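Slr0280 protein (Synechocystis sp., PDB 5H3K) is of unknown function but carries a phosphodiester glycosidase (NAGPA-family) region, which suggests, without proving, an activity on sugar phosphodiesters. Local coordinates at residues G90-Q102 with R111-L125. Sequence-based numbering, arbitrary orientation.
Sequences GLDLLDNTSPNQQ and RQTLNARFVAPNRYL
Gln101 and Gln102 run antiparallel to Leu114 and Asn115 at the start of a beta hairpin, where Gln102 and Leu114 form a hydrogen-bonded pair (Gln102 N to Leu114 O and Leu114 N to Gln102 O, both 2.8 Å), and Gln101 faces Asn115 as a non-hydrogen-bonded pair. One residue further, Ala116 N donates to Asn100 O, tying the type I turn Ser98-Gln101 to the strand.

Arg123, reaching across from strand 122-126, supplies the polar side-chain grip. With CG anti to the backbone N (chi1 178°) and the chain stretched out to NE, its guanidinium meets the turn edge-on. NE and NH2 both grip Pro99 O side-on, NH2 at 3.0 Å, while NH1 and NH2 take Gln102 OE1 end-on, NH1 at 2.8 Å. All four bonds lie close to the guanidinium plane, yet the Gln102 amide stands 85° to it. A bend at chi2 (52°) carries that amide round, and its NE2 gives a hydrogen bond to Leu94 O at 2.8 Å. Over one face of the Arg123 guanidinium, offset toward the rim, Leu125 CD2 packs against Gln102 CB at 3.6 Å, and Leu125 CD1 meets Leu93 CD2. Further along, Leu94 CD1 sits over one face of the Arg111 guanidinium, whose NH1 shares a water with Asp95 O.

Asp82, salt-bridged to Arg123 NH1, probably balances the buried charge, and Asn96, bonded through OD1 to Asn274 N, links the loop to strand 271-276. With OE1 taken by Arg123 and NE2 by Leu94 O, the Gln102 amide is held in one rotation. Arg123 thus adds a side-chain link between the turn and strand 122-126, alongside the backbone bonds and the packing of Leu125.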
ATOM      1  N   GLY A  90      -3.169  19.800   8.421  1.00  8.32           N
ATOM      2  CA  GLY A  90      -3.070  19.583   9.852  1.00  9.49           C
ATOM      3  C   GLY A  90      -4.400  19.435  10.580  1.00 13.40           C
ATOM      4  O   GLY A  90      -4.454  19.601  11.796  1.00 12.68           O
ATOM      5  N   LEU A  91      -5.470  19.114   9.857  1.00 10.14           N
ATOM      6  CA  LEU A  91      -6.755  18.847  10.515  1.00 11.81           C
ATOM      7  C   LEU A  91      -6.685  17.588  11.368  1.00 13.51           C
ATOM      8  O   LEU A  91      -6.276  16.535  10.884  1.00 15.39           O
ATOM      9  CB  LEU A  91      -7.874  18.639   9.495  1.00 12.15           C
ATOM     10  CG  LEU A  91      -8.242  19.687   8.456  1.00 15.74           C
ATOM     11  CD1 LEU A  91      -9.625  19.365   7.873  1.00 14.65           C
ATOM     12  CD2 LEU A  91      -8.192  21.106   9.005  1.00 17.14           C
ATOM     13  N   ASP A  92      -7.084  17.681  12.631  1.00  9.91           N
ATOM     14  CA  ASP A  92      -7.173  16.491  13.475  1.00 13.01           C
ATOM     15  C   ASP A  92      -8.533  15.867  13.197  1.00 14.43           C
ATOM     16  O   ASP A  92      -9.561  16.483  13.475  1.00 13.67           O
ATOM     17  CB  ASP A  92      -7.042  16.875  14.957  1.00 16.97           C
ATOM     18  CG  ASP A  92      -6.941  15.661  15.896  1.00 25.44           C
ATOM     19  OD1 ASP A  92      -6.796  14.507  15.421  1.00 22.66           O
ATOM     20  OD2 ASP A  92      -6.982  15.871  17.134  1.00 27.16           O
ATOM     21  N   LEU A  93      -8.544  14.675  12.602  1.00 11.65           N
ATOM     22  CA  LEU A  93      -9.797  13.946  12.363  1.00 12.03           C
ATOM     23  C   LEU A  93     -10.182  13.156  13.611  1.00 12.48           C
ATOM     24  O   LEU A  93      -9.501  12.194  13.978  1.00 12.43           O
ATOM     25  CB  LEU A  93      -9.672  12.992  11.169  1.00 11.28           C
ATOM     26  CG  LEU A  93      -9.135  13.599   9.866  1.00 11.50           C
ATOM     27  CD1 LEU A  93      -9.205  12.605   8.726  1.00 10.06           C
ATOM     28  CD2 LEU A  93      -9.889  14.859   9.510  1.00 10.54           C
ATOM     29  N   LEU A  94     -11.273  13.562  14.259  1.00 12.50           N
ATOM     30  CA  LEU A  94     -11.735  12.911  15.483  1.00 12.56           C
ATOM     31  C   LEU A  94     -12.644  11.716  15.176  1.00 10.07           C
ATOM     32  O   LEU A  94     -13.264  11.660  14.105  1.00 12.21           O
ATOM     33  CB  LEU A  94     -12.496  13.922  16.351  1.00 14.71           C
ATOM     34  CG  LEU A  94     -11.822  15.280  16.512  1.00 18.37           C
ATOM     35  CD1 LEU A  94     -12.681  16.211  17.374  1.00 24.82           C
ATOM     36  CD2 LEU A  94     -10.447  15.113  17.109  1.00 17.14           C
ATOM     37  N   ASP A  95     -12.723  10.770  16.113  1.00 11.61           N
ATOM     38  CA  ASP A  95     -13.591   9.604  15.955  1.00 13.07           C
ATOM     39  C   ASP A  95     -14.999  10.056  15.575  1.00 15.46           C
ATOM     40  O   ASP A  95     -15.552  10.985  16.185  1.00 14.81           O
ATOM     41  CB  ASP A  95     -13.623   8.775  17.239  1.00 13.73           C
ATOM     42  CG  ASP A  95     -12.295   8.096  17.543  1.00 15.89           C
ATOM     43  OD1 ASP A  95     -11.281   8.373  16.864  1.00 16.20           O
ATOM     44  OD2 ASP A  95     -12.262   7.278  18.480  1.00 22.78           O
ATOM     45  N   ASN A  96     -15.559   9.437  14.537  1.00 11.13           N
ATOM     46  CA  ASN A  96     -16.871   9.832  14.032  1.00 12.47           C
ATOM     47  C   ASN A  96     -17.912   8.740  14.220  1.00 13.11           C
ATOM     48  O   ASN A  96     -17.615   7.664  14.731  1.00 13.10           O
ATOM     49  CB  ASN A  96     -16.798  10.217  12.550  1.00  9.64           C
ATOM     50  CG  ASN A  96     -16.451   9.030  11.650  1.00 10.97           C
ATOM     51  OD1 ASN A  96     -15.711   8.132  12.049  1.00  9.93           O
ATOM     52  ND2 ASN A  96     -16.996   9.022  10.444  1.00 10.76           N
ATOM     53  N   THR A  97     -19.136   9.028  13.793  1.00 14.15           N
ATOM     54  CA  THR A  97     -20.209   8.049  13.840  1.00 14.41           C
ATOM     55  C   THR A  97     -20.574   7.627  12.426  1.00 16.88           C
ATOM     56  O   THR A  97     -20.133   6.586  11.940  1.00 21.64           O
ATOM     57  CB  THR A  97     -21.427   8.597  14.593  1.00 15.16           C
ATOM     58  OG1 THR A  97     -21.718   9.917  14.120  1.00 23.09           O
ATOM     59  CG2 THR A  97     -21.119   8.653  16.083  1.00 15.14           C
ATOM     60  N   SER A  98     -21.375   8.440  11.758  1.00 15.40           N
ATOM     61  CA  SER A  98     -21.745   8.171  10.379  1.00 17.26           C
ATOM     62  C   SER A  98     -20.612   8.575   9.419  1.00 15.24           C
ATOM     63  O   SER A  98     -19.964   9.608   9.625  1.00 15.31           O
ATOM     64  CB  SER A  98     -23.016   8.954  10.050  1.00 18.56           C
ATOM     65  OG  SER A  98     -23.196   9.034   8.649  1.00 26.50           O
ATOM     66  N   PRO A  99     -20.355   7.764   8.369  1.00 14.85           N
ATOM     67  CA  PRO A  99     -19.325   8.135   7.386  1.00 12.97           C
ATOM     68  C   PRO A  99     -19.544   9.503   6.742  1.00 17.61           C
ATOM     69  O   PRO A  99     -18.583  10.094   6.259  1.00 14.32           O
ATOM     70  CB  PRO A  99     -19.432   7.036   6.320  1.00 12.14           C
ATOM     71  CG  PRO A  99     -19.931   5.841   7.069  1.00 15.91           C
ATOM     72  CD  PRO A  99     -20.858   6.394   8.150  1.00 18.50           C
ATOM     73  N   ASN A 100     -20.776  10.005   6.724  1.00 13.72           N
ATOM     74  CA  ASN A 100     -21.027  11.292   6.082  1.00 18.74           C
ATOM     75  C   ASN A 100     -20.737  12.510   6.975  1.00 15.65           C
ATOM     76  O   ASN A 100     -20.913  13.644   6.538  1.00 17.13           O
ATOM     77  CB  ASN A 100     -22.448  11.353   5.495  1.00 19.45           C
ATOM     78  CG  ASN A 100     -23.525  11.405   6.564  1.00 21.68           C
ATOM     79  OD1 ASN A 100     -23.258  11.201   7.746  1.00 22.68           O
ATOM     80  ND2 ASN A 100     -24.758  11.673   6.148  1.00 28.86           N
ATOM     81  N   GLN A 101     -20.283  12.262   8.206  1.00 14.75           N
ATOM     82  CA  GLN A 101     -19.954  13.309   9.180  1.00 15.85           C
ATOM     83  C   GLN A 101     -18.517  13.154   9.655  1.00 14.85           C
ATOM     84  O   GLN A 101     -18.067  12.040   9.919  1.00 13.41           O
ATOM     85  CB  GLN A 101     -20.853  13.188  10.409  1.00 19.49           C
ATOM     86  CG  GLN A 101     -22.332  13.305  10.120  1.00 25.65           C
ATOM     87  CD  GLN A 101     -22.704  14.684   9.622  1.00 33.05           C
ATOM     88  OE1 GLN A 101     -22.634  14.967   8.421  1.00 32.61           O
ATOM     89  NE2 GLN A 101     -23.094  15.562  10.546  1.00 34.53           N
ATOM     90  N   GLN A 102     -17.795  14.263   9.786  1.00 10.65           N
ATOM     91  CA  GLN A 102     -16.418  14.195  10.265  1.00 11.58           C
ATOM     92  C   GLN A 102     -16.126  15.336  11.220  1.00 11.44           C
ATOM     93  O   GLN A 102     -15.887  16.452  10.778  1.00 13.99           O
ATOM     94  CB  GLN A 102     -15.437  14.259   9.090  1.00 11.01           C
ATOM     95  CG  GLN A 102     -13.991  14.072   9.532  1.00 10.78           C
ATOM     96  CD  GLN A 102     -13.818  12.823  10.370  1.00  9.25           C
ATOM     97  OE1 GLN A 102     -14.024  11.713   9.887  1.00  8.78           O
ATOM     98  NE2 GLN A 102     -13.440  12.993  11.633  1.00 10.23           N
ATOM     99  N   ARG A 111     -15.244  21.704  18.680  1.00 36.35           N
ATOM    100  CA  ARG A 111     -15.069  20.850  17.510  1.00 31.58           C
ATOM    101  C   ARG A 111     -16.063  21.279  16.430  1.00 31.50           C
ATOM    102  O   ARG A 111     -17.114  21.852  16.722  1.00 36.65           O
ATOM    103  CB  ARG A 111     -15.213  19.358  17.845  1.00 34.26           C
ATOM    104  CG  ARG A 111     -16.634  18.916  18.186  1.00 42.46           C
ATOM    105  CD  ARG A 111     -16.744  17.392  18.247  1.00 44.23           C
ATOM    106  NE  ARG A 111     -15.711  16.805  19.101  1.00 42.11           N
ATOM    107  CZ  ARG A 111     -15.603  15.502  19.356  1.00 45.77           C
ATOM    108  NH1 ARG A 111     -16.472  14.645  18.826  1.00 38.00           N
ATOM    109  NH2 ARG A 111     -14.626  15.058  20.143  1.00 41.16           N
ATOM    110  N   GLN A 112     -15.698  21.043  15.180  1.00 29.94           N
ATOM    111  CA  GLN A 112     -16.545  21.392  14.062  1.00 29.67           C
ATOM    112  C   GLN A 112     -16.844  20.095  13.348  1.00 23.39           C
ATOM    113  O   GLN A 112     -15.960  19.254  13.182  1.00 26.28           O
ATOM    114  CB  GLN A 112     -15.803  22.357  13.135  1.00 26.14           C
ATOM    115  CG  GLN A 112     -16.672  23.027  12.079  1.00 35.66           C
ATOM    116  CD  GLN A 112     -16.260  24.468  11.830  1.00 37.98           C
ATOM    117  OE1 GLN A 112     -15.394  25.005  12.528  1.00 43.31           O
ATOM    118  NE2 GLN A 112     -16.882  25.104  10.837  1.00 36.24           N
ATOM    119  N   THR A 113     -18.090  19.910  12.945  1.00 22.01           N
ATOM    120  CA  THR A 113     -18.457  18.691  12.249  1.00 20.60           C
ATOM    121  C   THR A 113     -18.582  18.975  10.765  1.00 20.02           C
ATOM    122  O   THR A 113     -19.469  19.716  10.341  1.00 21.06           O
ATOM    123  CB  THR A 113     -19.763  18.122  12.795  1.00 23.72           C
ATOM    124  OG1 THR A 113     -19.522  17.600  14.107  1.00 25.94           O
ATOM    125  CG2 THR A 113     -20.282  17.008  11.887  1.00 22.21           C
ATOM    126  N   LEU A 114     -17.682  18.404   9.972  1.00 13.42           N
ATOM    127  CA  LEU A 114     -17.683  18.675   8.543  1.00 13.13           C
ATOM    128  C   LEU A 114     -18.547  17.647   7.839  1.00 15.56           C
ATOM    129  O   LEU A 114     -18.618  16.495   8.270  1.00 14.52           O
ATOM    130  CB  LEU A 114     -16.263  18.624   7.973  1.00 14.87           C
ATOM    131  CG  LEU A 114     -15.173  19.401   8.710  1.00 14.25           C
ATOM    132  CD1 LEU A 114     -13.911  19.404   7.868  1.00 14.33           C
ATOM    133  CD2 LEU A 114     -15.623  20.822   8.989  1.00 20.30           C
ATOM    134  N   ASN A 115     -19.223  18.056   6.772  1.00 13.54           N
ATOM    135  CA  ASN A 115     -19.891  17.087   5.925  1.00 13.69           C
ATOM    136  C   ASN A 115     -18.850  16.322   5.130  1.00 13.81           C
ATOM    137  O   ASN A 115     -17.869  16.906   4.669  1.00 14.83           O
ATOM    138  CB  ASN A 115     -20.847  17.775   4.963  1.00 15.40           C
ATOM    139  CG  ASN A 115     -22.034  18.388   5.668  1.00 20.91           C
ATOM    140  OD1 ASN A 115     -22.433  17.936   6.750  1.00 24.84           O
ATOM    141  ND2 ASN A 115     -22.610  19.421   5.062  1.00 21.80           N
ATOM    142  N   ALA A 116     -19.062  15.019   4.972  1.00 16.22           N
ATOM    143  CA  ALA A 116     -18.176  14.188   4.157  1.00 13.48           C
ATOM    144  C   ALA A 116     -18.968  13.547   3.032  1.00 19.88           C
ATOM    145  O   ALA A 116     -20.091  13.089   3.248  1.00 19.50           O
ATOM    146  CB  ALA A 116     -17.487  13.109   5.020  1.00 13.65           C
ATOM    147  N   ARG A 117     -18.395  13.514   1.832  1.00 13.78           N
ATOM    148  CA  ARG A 117     -19.025  12.799   0.736  1.00 15.42           C
ATOM    149  C   ARG A 117     -18.010  11.952  -0.012  1.00 16.28           C
ATOM    150  O   ARG A 117     -16.877  12.377  -0.245  1.00 11.98           O
ATOM    151  CB  ARG A 117     -19.717  13.761  -0.226  1.00 18.23           C
ATOM    152  CG  ARG A 117     -18.783  14.717  -0.937  1.00 17.73           C
ATOM    153  CD  ARG A 117     -19.568  15.655  -1.848  1.00 25.43           C
ATOM    154  NE  ARG A 117     -19.872  15.055  -3.147  1.00 30.02           N
ATOM    155  CZ  ARG A 117     -20.584  15.656  -4.097  1.00 31.57           C
ATOM    156  NH1 ARG A 117     -21.079  16.871  -3.888  1.00 29.38           N
ATOM    157  NH2 ARG A 117     -20.807  15.041  -5.252  1.00 30.69           N
ATOM    158  N   PHE A 118     -18.418  10.751  -0.399  1.00 15.27           N
ATOM    159  CA  PHE A 118     -17.500   9.875  -1.110  1.00 12.67           C
ATOM    160  C   PHE A 118     -17.677   9.996  -2.616  1.00 15.32           C
ATOM    161  O   PHE A 118     -18.788   9.889  -3.129  1.00 14.76           O
ATOM    162  CB  PHE A 118     -17.670   8.431  -0.645  1.00 11.53           C
ATOM    163  CG  PHE A 118     -16.676   7.486  -1.251  1.00 11.00           C
ATOM    164  CD1 PHE A 118     -17.039   6.670  -2.305  1.00 13.96           C
ATOM    165  CD2 PHE A 118     -15.370   7.421  -0.774  1.00 13.97           C
ATOM    166  CE1 PHE A 118     -16.126   5.786  -2.878  1.00 15.75           C
ATOM    167  CE2 PHE A 118     -14.447   6.539  -1.345  1.00 10.00           C
ATOM    168  CZ  PHE A 118     -14.831   5.724  -2.395  1.00 12.82           C
ATOM    169  N   VAL A 119     -16.577  10.259  -3.317  1.00  9.49           N
ATOM    170  CA  VAL A 119     -16.555  10.243  -4.770  1.00 10.60           C
ATOM    171  C   VAL A 119     -15.305   9.466  -5.131  1.00 10.82           C
ATOM    172  O   VAL A 119     -14.196   9.963  -4.949  1.00 10.52           O
ATOM    173  CB  VAL A 119     -16.514  11.669  -5.370  1.00 13.97           C
ATOM    174  CG1 VAL A 119     -16.474  11.606  -6.886  1.00 16.82           C
ATOM    175  CG2 VAL A 119     -17.735  12.472  -4.925  1.00 14.49           C
ATOM    176  N   ALA A 120     -15.488   8.228  -5.593  1.00 12.83           N
ATOM    177  CA  ALA A 120     -14.371   7.293  -5.793  1.00 13.73           C
ATOM    178  C   ALA A 120     -13.179   7.964  -6.472  1.00 14.71           C
ATOM    179  O   ALA A 120     -13.348   8.613  -7.507  1.00 13.97           O
ATOM    180  CB  ALA A 120     -14.825   6.088  -6.612  1.00 14.70           C
ATOM    181  N   PRO A 121     -11.961   7.787  -5.915  1.00 11.37           N
ATOM    182  CA  PRO A 121     -11.636   6.907  -4.784  1.00 10.01           C
ATOM    183  C   PRO A 121     -11.515   7.617  -3.442  1.00  9.64           C
ATOM    184  O   PRO A 121     -10.929   7.043  -2.529  1.00  7.53           O
ATOM    185  CB  PRO A 121     -10.250   6.390  -5.164  1.00  8.40           C
ATOM    186  CG  PRO A 121      -9.602   7.588  -5.829  1.00  9.95           C
ATOM    187  CD  PRO A 121     -10.741   8.278  -6.590  1.00 14.94           C
ATOM    188  N   ASN A 122     -12.045   8.828  -3.308  1.00  7.73           N
ATOM    189  CA  ASN A 122     -11.759   9.639  -2.125  1.00  6.82           C
ATOM    190  C   ASN A 122     -12.977  10.040  -1.311  1.00  8.16           C
ATOM    191  O   ASN A 122     -14.086  10.147  -1.835  1.00  8.59           O
ATOM    192  CB  ASN A 122     -11.016  10.917  -2.529  1.00  9.14           C
ATOM    193  CG  ASN A 122      -9.741  10.631  -3.283  1.00 12.42           C
ATOM    194  OD1 ASN A 122      -8.891   9.870  -2.819  1.00 11.32           O
ATOM    195  ND2 ASN A 122      -9.605  11.224  -4.459  1.00 11.98           N
ATOM    196  N   ARG A 123     -12.739  10.301  -0.030  1.00  8.32           N
ATOM    197  CA  ARG A 123     -13.765  10.818   0.883  1.00  9.14           C
ATOM    198  C   ARG A 123     -13.500  12.310   1.090  1.00  9.04           C
ATOM    199  O   ARG A 123     -12.543  12.693   1.772  1.00  9.66           O
ATOM    200  CB  ARG A 123     -13.673  10.083   2.219  1.00  6.82           C
ATOM    201  CG  ARG A 123     -14.650  10.562   3.291  1.00  7.42           C
ATOM    202  CD  ARG A 123     -14.380   9.842   4.598  1.00  8.22           C
ATOM    203  NE  ARG A 123     -15.377  10.106   5.640  1.00 11.69           N
ATOM    204  CZ  ARG A 123     -15.094  10.596   6.846  1.00 12.08           C
ATOM    205  NH1 ARG A 123     -13.840  10.889   7.172  1.00  7.87           N
ATOM    206  NH2 ARG A 123     -16.062  10.787   7.734  1.00 10.56           N
ATOM    207  N   TYR A 124     -14.350  13.157   0.522  1.00  8.63           N
ATOM    208  CA  TYR A 124     -14.121  14.609   0.547  1.00  8.54           C
ATOM    209  C   TYR A 124     -14.776  15.284   1.751  1.00 11.15           C
ATOM    210  O   TYR A 124     -15.956  15.054   2.031  1.00 13.10           O
ATOM    211  CB  TYR A 124     -14.623  15.246  -0.755  1.00 10.54           C
ATOM    212  CG  TYR A 124     -13.855  14.780  -1.970  1.00 10.64           C
ATOM    213  CD1 TYR A 124     -12.740  15.472  -2.420  1.00  9.73           C
ATOM    214  CD2 TYR A 124     -14.229  13.626  -2.653  1.00 10.84           C
ATOM    215  CE1 TYR A 124     -12.027  15.035  -3.525  1.00 11.14           C
ATOM    216  CE2 TYR A 124     -13.523  13.185  -3.752  1.00 10.31           C
ATOM    217  CZ  TYR A 124     -12.427  13.893  -4.187  1.00 10.01           C
ATOM    218  OH  TYR A 124     -11.725  13.441  -5.289  1.00 11.22           O
ATOM    219  N   LEU A 125     -14.000  16.093   2.472  1.00  7.21           N
ATOM    220  CA  LEU A 125     -14.530  16.871   3.594  1.00  9.00           C
ATOM    221  C   LEU A 125     -14.850  18.291   3.135  1.00 12.01           C
ATOM    222  O   LEU A 125     -14.011  18.960   2.539  1.00 10.55           O
ATOM    223  CB  LEU A 125     -13.534  16.912   4.770  1.00  9.16           C
ATOM    224  CG  LEU A 125     -13.037  15.598   5.395  1.00 10.72           C
ATOM    225  CD1 LEU A 125     -12.130  15.864   6.608  1.00  8.52           C
ATOM    226  CD2 LEU A 125     -14.183  14.664   5.791  1.00  8.82           C
TER
HETATM  227  O   HOH W   1     -15.236  12.228  18.469  1.00 20.52           O